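Local coordinates for ESAT-6/WXG100 secretion system protein (Streptococcus gallolyticus, PDB 7JQE) that forms the extracellular region of EsaA, a membrane subunit of the type VIIb secretion system, and probably takes part in exporting bacterial toxins, at residues K129-Y134 / T474-L479; S174-Q179 / L463-F468. One frame throughout, in Å; residues are numbered along the deposited sequence.

Interaction 1 of 2, residues K129-Y134 / T474-L479; sequences KVSNQY and TLYTEL
Leu-475 meets two side chains of 129-134. Its CB lies 4.1 Å from CG1 of Val-130, the two side chains crossing at about a right angle. Its CD1 sits by the hydroxyl end of the Tyr-134 ring, 3.5 Å from Tyr-134 OH. That hydroxyl faces the side chain of Gln-133 of the second subunit, so Leu-475 supplies an apolar neighbour close to the subunit boundary. Tyr-476 brings its backbone N to 4.3 Å from Val-130 CG1. Its CG is anti to that N (chi1 -161°), and its ring reaches back to Ser-131, whose CB is 3.6 Å from Tyr-476 CE1. The polar ends here are satisfied by the chain that follows helix 102-135: Tyr-476 OH bonds Leu-141 N, and Ser-131 OG bonds Ser-137 O and Leu-139 N. Helices 102-135 and 462-491 form an antiparallel pair near the two ends of the modelled chain; the short segments run at 164° with axes 9.8 Å apart, and the interface between them is largely apolar, with no hydrogen bond across it. One turn on from Leu-475, Leu-479 approaches Val-130 tip to tip, Leu-479 CD1 to Val-130 CG2 at 3.8 Å.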
loop_
_atom_site.group_PDB
_atom_site.type_symbol
_atom_site.label_atom_id
_atom_site.label_comp_id
_atom_site.label_asym_id
_atom_site.label_seq_id
_atom_site.Cartn_x
_atom_site.Cartn_y
_atom_site.Cartn_z
ATOM N N LYS A 129 33.285 -39.085 -2.845
ATOM C CA LYS A 129 32.930 -37.783 -2.289
ATOM C C LYS A 129 32.618 -36.776 -3.389
ATOM O O LYS A 129 31.734 -35.924 -3.228
ATOM C CB LYS A 129 34.051 -37.269 -1.387
ATOM C CG LYS A 129 34.294 -38.139 -0.167
ATOM C CD LYS A 129 35.347 -37.547 0.758
ATOM C CE LYS A 129 35.720 -38.535 1.855
ATOM N NZ LYS A 129 36.675 -37.969 2.847
ATOM N N VAL A 130 33.333 -36.852 -4.514
ATOM C CA VAL A 130 33.025 -35.964 -5.632
ATOM C C VAL A 130 31.629 -36.252 -6.168
ATOM O O VAL A 130 30.885 -35.331 -6.530
ATOM C CB VAL A 130 34.096 -36.088 -6.733
ATOM C CG1 VAL A 130 33.579 -35.529 -8.048
ATOM C CG2 VAL A 130 35.372 -35.366 -6.317
ATOM N N SER A 131 31.240 -37.530 -6.205
ATOM C CA SER A 131 29.927 -37.887 -6.735
ATOM C C SER A 131 28.806 -37.400 -5.823
ATOM O O SER A 131 27.744 -36.981 -6.302
ATOM C CB SER A 131 29.837 -39.398 -6.935
ATOM O OG SER A 131 28.626 -39.764 -7.576
ATOM N N ASN A 132 29.019 -37.452 -4.505
ATOM C CA ASN A 132 27.997 -36.984 -3.574
ATOM C C ASN A 132 27.818 -35.473 -3.659
ATOM O O ASN A 132 26.694 -34.973 -3.569
ATOM C CB ASN A 132 28.354 -37.402 -2.147
ATOM C CG ASN A 132 27.991 -38.845 -1.854
ATOM O OD1 ASN A 132 26.885 -39.293 -2.159
ATOM N ND2 ASN A 132 28.925 -39.583 -1.260
ATOM N N GLN A 133 28.912 -34.730 -3.838
ATOM C CA GLN A 133 28.823 -33.275 -3.900
ATOM C C GLN A 133 27.978 -32.819 -5.085
ATOM O O GLN A 133 27.092 -31.969 -4.939
ATOM C CB GLN A 133 30.226 -32.666 -3.983
ATOM C CG GLN A 133 30.992 -32.622 -2.670
ATOM C CD GLN A 133 30.580 -31.451 -1.796
ATOM O OE1 GLN A 133 30.914 -30.299 -2.083
ATOM N NE2 GLN A 133 29.847 -31.738 -0.726
ATOM N N TYR A 134 28.240 -33.376 -6.269
ATOM C CA TYR A 134 27.676 -32.862 -7.512
ATOM C C TYR A 134 26.450 -33.620 -7.993
ATOM O O TYR A 134 25.575 -33.017 -8.625
ATOM C CB TYR A 134 28.729 -32.883 -8.623
ATOM C CG TYR A 134 29.886 -31.934 -8.403
ATOM C CD1 TYR A 134 30.991 -32.313 -7.650
ATOM C CD2 TYR A 134 29.879 -30.659 -8.955
ATOM C CE1 TYR A 134 32.054 -31.447 -7.449
ATOM C CE2 TYR A 134 30.935 -29.786 -8.758
ATOM C CZ TYR A 134 32.022 -30.184 -8.008
ATOM O OH TYR A 134 33.075 -29.317 -7.815
ATOM N N THR A 474 33.103 -33.546 -15.391
ATOM C CA THR A 474 34.518 -33.426 -15.728
ATOM C C THR A 474 35.392 -33.993 -14.617
ATOM O O THR A 474 36.311 -34.782 -14.875
ATOM C CB THR A 474 34.877 -31.966 -15.999
ATOM O OG1 THR A 474 34.054 -31.458 -17.054
ATOM C CG2 THR A 474 36.334 -31.847 -16.403
ATOM N N LEU A 475 35.123 -33.601 -13.371
ATOM C CA LEU A 475 35.898 -34.131 -12.254
ATOM C C LEU A 475 35.735 -35.641 -12.144
ATOM O O LEU A 475 36.723 -36.379 -12.026
ATOM C CB LEU A 475 35.489 -33.444 -10.951
ATOM C CG LEU A 475 35.940 -31.987 -10.804
ATOM C CD1 LEU A 475 35.349 -31.336 -9.551
ATOM C CD2 LEU A 475 37.462 -31.909 -10.794
ATOM N N TYR A 476 34.491 -36.124 -12.190
ATOM C CA TYR A 476 34.262 -37.560 -12.070
ATOM C C TYR A 476 34.915 -38.320 -13.221
ATOM O O TYR A 476 35.521 -39.379 -13.013
ATOM C CB TYR A 476 32.760 -37.851 -12.008
ATOM C CG TYR A 476 32.435 -39.213 -11.435
ATOM C CD1 TYR A 476 32.257 -39.389 -10.068
ATOM C CD2 TYR A 476 32.323 -40.327 -12.259
ATOM C CE1 TYR A 476 31.972 -40.637 -9.536
ATOM C CE2 TYR A 476 32.040 -41.579 -11.737
ATOM C CZ TYR A 476 31.865 -41.729 -10.376
ATOM O OH TYR A 476 31.587 -42.974 -9.856
ATOM N N THR A 477 34.813 -37.790 -14.442
ATOM C CA THR A 477 35.419 -38.455 -15.593
ATOM C C THR A 477 36.923 -38.605 -15.404
ATOM O O THR A 477 37.479 -39.696 -15.585
ATOM C CB THR A 477 35.115 -37.676 -16.876
ATOM O OG1 THR A 477 33.700 -37.627 -17.088
ATOM C CG2 THR A 477 35.768 -38.347 -18.069
ATOM N N GLU A 478 37.597 -37.516 -15.028
ATOM C CA GLU A 478 39.049 -37.556 -14.891
ATOM C C GLU A 478 39.477 -38.487 -13.764
ATOM O O GLU A 478 40.504 -39.169 -13.870
ATOM C CB GLU A 478 39.590 -36.142 -14.670
ATOM C CG GLU A 478 39.418 -35.241 -15.882
ATOM C CD GLU A 478 39.918 -33.829 -15.650
ATOM O OE1 GLU A 478 40.319 -33.516 -14.510
ATOM O OE2 GLU A 478 39.907 -33.030 -16.611
ATOM N N LEU A 479 38.704 -38.535 -12.676
ATOM C CA LEU A 479 39.033 -39.450 -11.588
ATOM C C LEU A 479 38.811 -40.900 -11.999
ATOM O O LEU A 479 39.596 -41.780 -11.627
ATOM C CB LEU A 479 38.214 -39.110 -10.348
ATOM C CG LEU A 479 38.557 -37.778 -9.680
ATOM C CD1 LEU A 479 37.375 -37.272 -8.858
ATOM C CD2 LEU A 479 39.794 -37.925 -8.815
#

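Interaction 2 of 2, residues S174-Q179 / L463-F468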
loop_
_atom_site.group_PDB
_atom_site.type_symbol
_atom_site.label_atom_id
_atom_site.label_comp_id
_atom_site.label_asym_id
_atom_site.label_seq_id
_atom_site.Cartn_x
_atom_site.Cartn_y
_atom_site.Cartn_z
ATOM N N SER A 174 19.217 -30.878 -6.770
ATOM C CA SER A 174 19.207 -31.154 -5.336
ATOM C C SER A 174 20.605 -31.029 -4.743
ATOM O O SER A 174 20.773 -30.525 -3.625
ATOM C CB SER A 174 18.638 -32.547 -5.074
ATOM O OG SER A 174 17.431 -32.751 -5.786
ATOM N N ALA A 175 21.625 -31.481 -5.478
ATOM C CA ALA A 175 22.990 -31.375 -4.972
ATOM C C ALA A 175 23.428 -29.918 -4.881
ATOM O O ALA A 175 24.089 -29.525 -3.914
ATOM C CB ALA A 175 23.950 -32.179 -5.854
ATOM N N LEU A 176 23.072 -29.104 -5.875
ATOM C CA LEU A 176 23.405 -27.685 -5.805
ATOM C C LEU A 176 22.655 -27.004 -4.666
ATOM O O LEU A 176 23.223 -26.171 -3.951
ATOM C CB LEU A 176 23.099 -27.005 -7.139
ATOM C CG LEU A 176 23.497 -25.534 -7.256
ATOM C CD1 LEU A 176 25.007 -25.364 -7.103
ATOM C CD2 LEU A 176 23.006 -24.945 -8.575
ATOM N N ALA A 177 21.380 -27.357 -4.474
ATOM C CA ALA A 177 20.623 -26.812 -3.352
ATOM C C ALA A 177 21.294 -27.142 -2.023
ATOM O O ALA A 177 21.351 -26.297 -1.121
ATOM C CB ALA A 177 19.189 -27.341 -3.378
ATOM N N ASN A 178 21.818 -28.365 -1.883
ATOM C CA ASN A 178 22.469 -28.746 -0.631
ATOM C C ASN A 178 23.657 -27.847 -0.322
ATOM O O ASN A 178 24.013 -27.671 0.848
ATOM C CB ASN A 178 22.914 -30.206 -0.684
ATOM C CG ASN A 178 21.756 -31.171 -0.542
ATOM O OD1 ASN A 178 20.757 -30.864 0.105
ATOM N ND2 ASN A 178 21.882 -32.345 -1.149
ATOM N N GLN A 179 24.282 -27.274 -1.349
ATOM C CA GLN A 179 25.423 -26.395 -1.130
ATOM C C GLN A 179 25.013 -25.022 -0.615
ATOM O O GLN A 179 25.854 -24.307 -0.062
ATOM C CB GLN A 179 26.225 -26.242 -2.425
ATOM C CG GLN A 179 26.644 -27.563 -3.059
ATOM C CD GLN A 179 27.645 -28.327 -2.214
ATOM O OE1 GLN A 179 28.795 -27.911 -2.064
ATOM N NE2 GLN A 179 27.208 -29.447 -1.649
ATOM N N LEU A 463 20.599 -22.876 -15.984
ATOM C CA LEU A 463 21.968 -22.800 -16.483
ATOM C C LEU A 463 22.972 -23.123 -15.385
ATOM O O LEU A 463 23.996 -23.765 -15.640
ATOM C CB LEU A 463 22.232 -21.413 -17.072
ATOM C CG LEU A 463 23.623 -21.151 -17.655
ATOM C CD1 LEU A 463 23.983 -22.186 -18.715
ATOM C CD2 LEU A 463 23.705 -19.743 -18.227
ATOM N N ASP A 464 22.696 -22.680 -14.155
ATOM C CA ASP A 464 23.577 -23.011 -13.039
ATOM C C ASP A 464 23.603 -24.512 -12.792
ATOM O O ASP A 464 24.668 -25.086 -12.526
ATOM C CB ASP A 464 23.138 -22.267 -11.778
ATOM C CG ASP A 464 23.582 -20.813 -11.771
ATOM O OD1 ASP A 464 24.340 -20.411 -12.681
ATOM O OD2 ASP A 464 23.172 -20.069 -10.852
ATOM N N VAL A 465 22.441 -25.165 -12.869
ATOM C CA VAL A 465 22.397 -26.616 -12.712
ATOM C C VAL A 465 23.186 -27.294 -13.826
ATOM O O VAL A 465 23.892 -28.283 -13.595
ATOM C CB VAL A 465 20.939 -27.110 -12.669
ATOM C CG1 VAL A 465 20.890 -28.630 -12.780
ATOM C CG2 VAL A 465 20.259 -26.640 -11.390
ATOM N N THR A 466 23.077 -26.776 -15.051
ATOM C CA THR A 466 23.826 -27.349 -16.165
ATOM C C THR A 466 25.326 -27.225 -15.934
ATOM O O THR A 466 26.071 -28.203 -16.067
ATOM C CB THR A 466 23.428 -26.667 -17.475
ATOM O OG1 THR A 466 22.180 -27.198 -17.935
ATOM C CG2 THR A 466 24.501 -26.888 -18.533
ATOM N N ASN A 467 25.790 -26.022 -15.586
ATOM C CA ASN A 467 27.219 -25.811 -15.374
ATOM C C ASN A 467 27.726 -26.592 -14.167
ATOM O O ASN A 467 28.866 -27.072 -14.167
ATOM C CB ASN A 467 27.509 -24.319 -15.219
ATOM C CG ASN A 467 27.404 -23.569 -16.533
ATOM O OD1 ASN A 467 27.495 -24.162 -17.610
ATOM N ND2 ASN A 467 27.219 -22.258 -16.453
ATOM N N PHE A 468 26.896 -26.728 -13.129
ATOM C CA PHE A 468 27.273 -27.556 -11.986
ATOM C C PHE A 468 27.389 -29.017 -12.397
ATOM O O PHE A 468 28.345 -29.707 -12.020
ATOM C CB PHE A 468 26.248 -27.389 -10.864
ATOM C CG PHE A 468 26.719 -27.872 -9.520
ATOM C CD1 PHE A 468 27.743 -27.221 -8.852
ATOM C CD2 PHE A 468 26.107 -28.952 -8.905
ATOM C CE1 PHE A 468 28.163 -27.653 -7.604
ATOM C CE2 PHE A 468 26.523 -29.386 -7.660
ATOM C CZ PHE A 468 27.555 -28.734 -7.010
#
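Leu-176 and Phe-468 make a CH-pi contact. The CD1 methyl of Leu-176 stands over one face of the Phe-468 ring, 3.8 Å from the centroid and 13° off the normal, so the methyl is almost directly above the ring centre. The bond from CA to CB of Leu-176 points toward 463-468, and CG continues anti to the backbone N (chi1 -175°). Its CB also lies against the ring, 4.0 Å from Phe-468 CD2.

Longer apolar contacts flank this pair. The other methyl of Leu-176, CD2, turns to the preceding turn of 463-468, 4.3 Å from Val-465 CG2 and 4.2 Å from Asp-464 CB. Further round the ring, Ala-175 CB is 4.2 Å from Phe-468 CE2, and the aliphatic CG of Gln-179 lies 4.2 Å from Phe-468 CZ.

No hydrogen bond joins the segments. Only the methylene of Asp-464 takes part here; its carboxylate faces the second subunit, OD2 accepting a hydrogen bond from the backbone N of Ser-183 of that subunit.

The two helices cross almost perpendicularly, at 97° with segment axes 10.2 Å apart. Helix 169-179 therefore lies across the start of helix 462-491, where Val-172 adds to the packing on Val-465 and Phe-468, while the Phe-468 ring also meets Tyr-134 at the end of helix 102-135.

How the interactions relate
Interactions 1 and 2 are both buried and share helix 462-491: 463-468 near its start packs against helix 169-179, and 474-479, farther along, against helix 102-135. Their centres are 13 Å apart, and they meet where Ala-175 CB packs on the backbone oxygens of Gln-133 and Tyr-134. Interaction 1 spreads a near-antiparallel pairing over several aliphatic and hydroxyl-bearing side chains; interaction 2 is a near-perpendicular crossing that gathers on one aromatic face. Both border the second subunit. At the margin of interaction 1, Lys-129 forms a salt bridge with Glu-478 of the second subunit, and Glu-478 forms one with Lys-129 of that subunit.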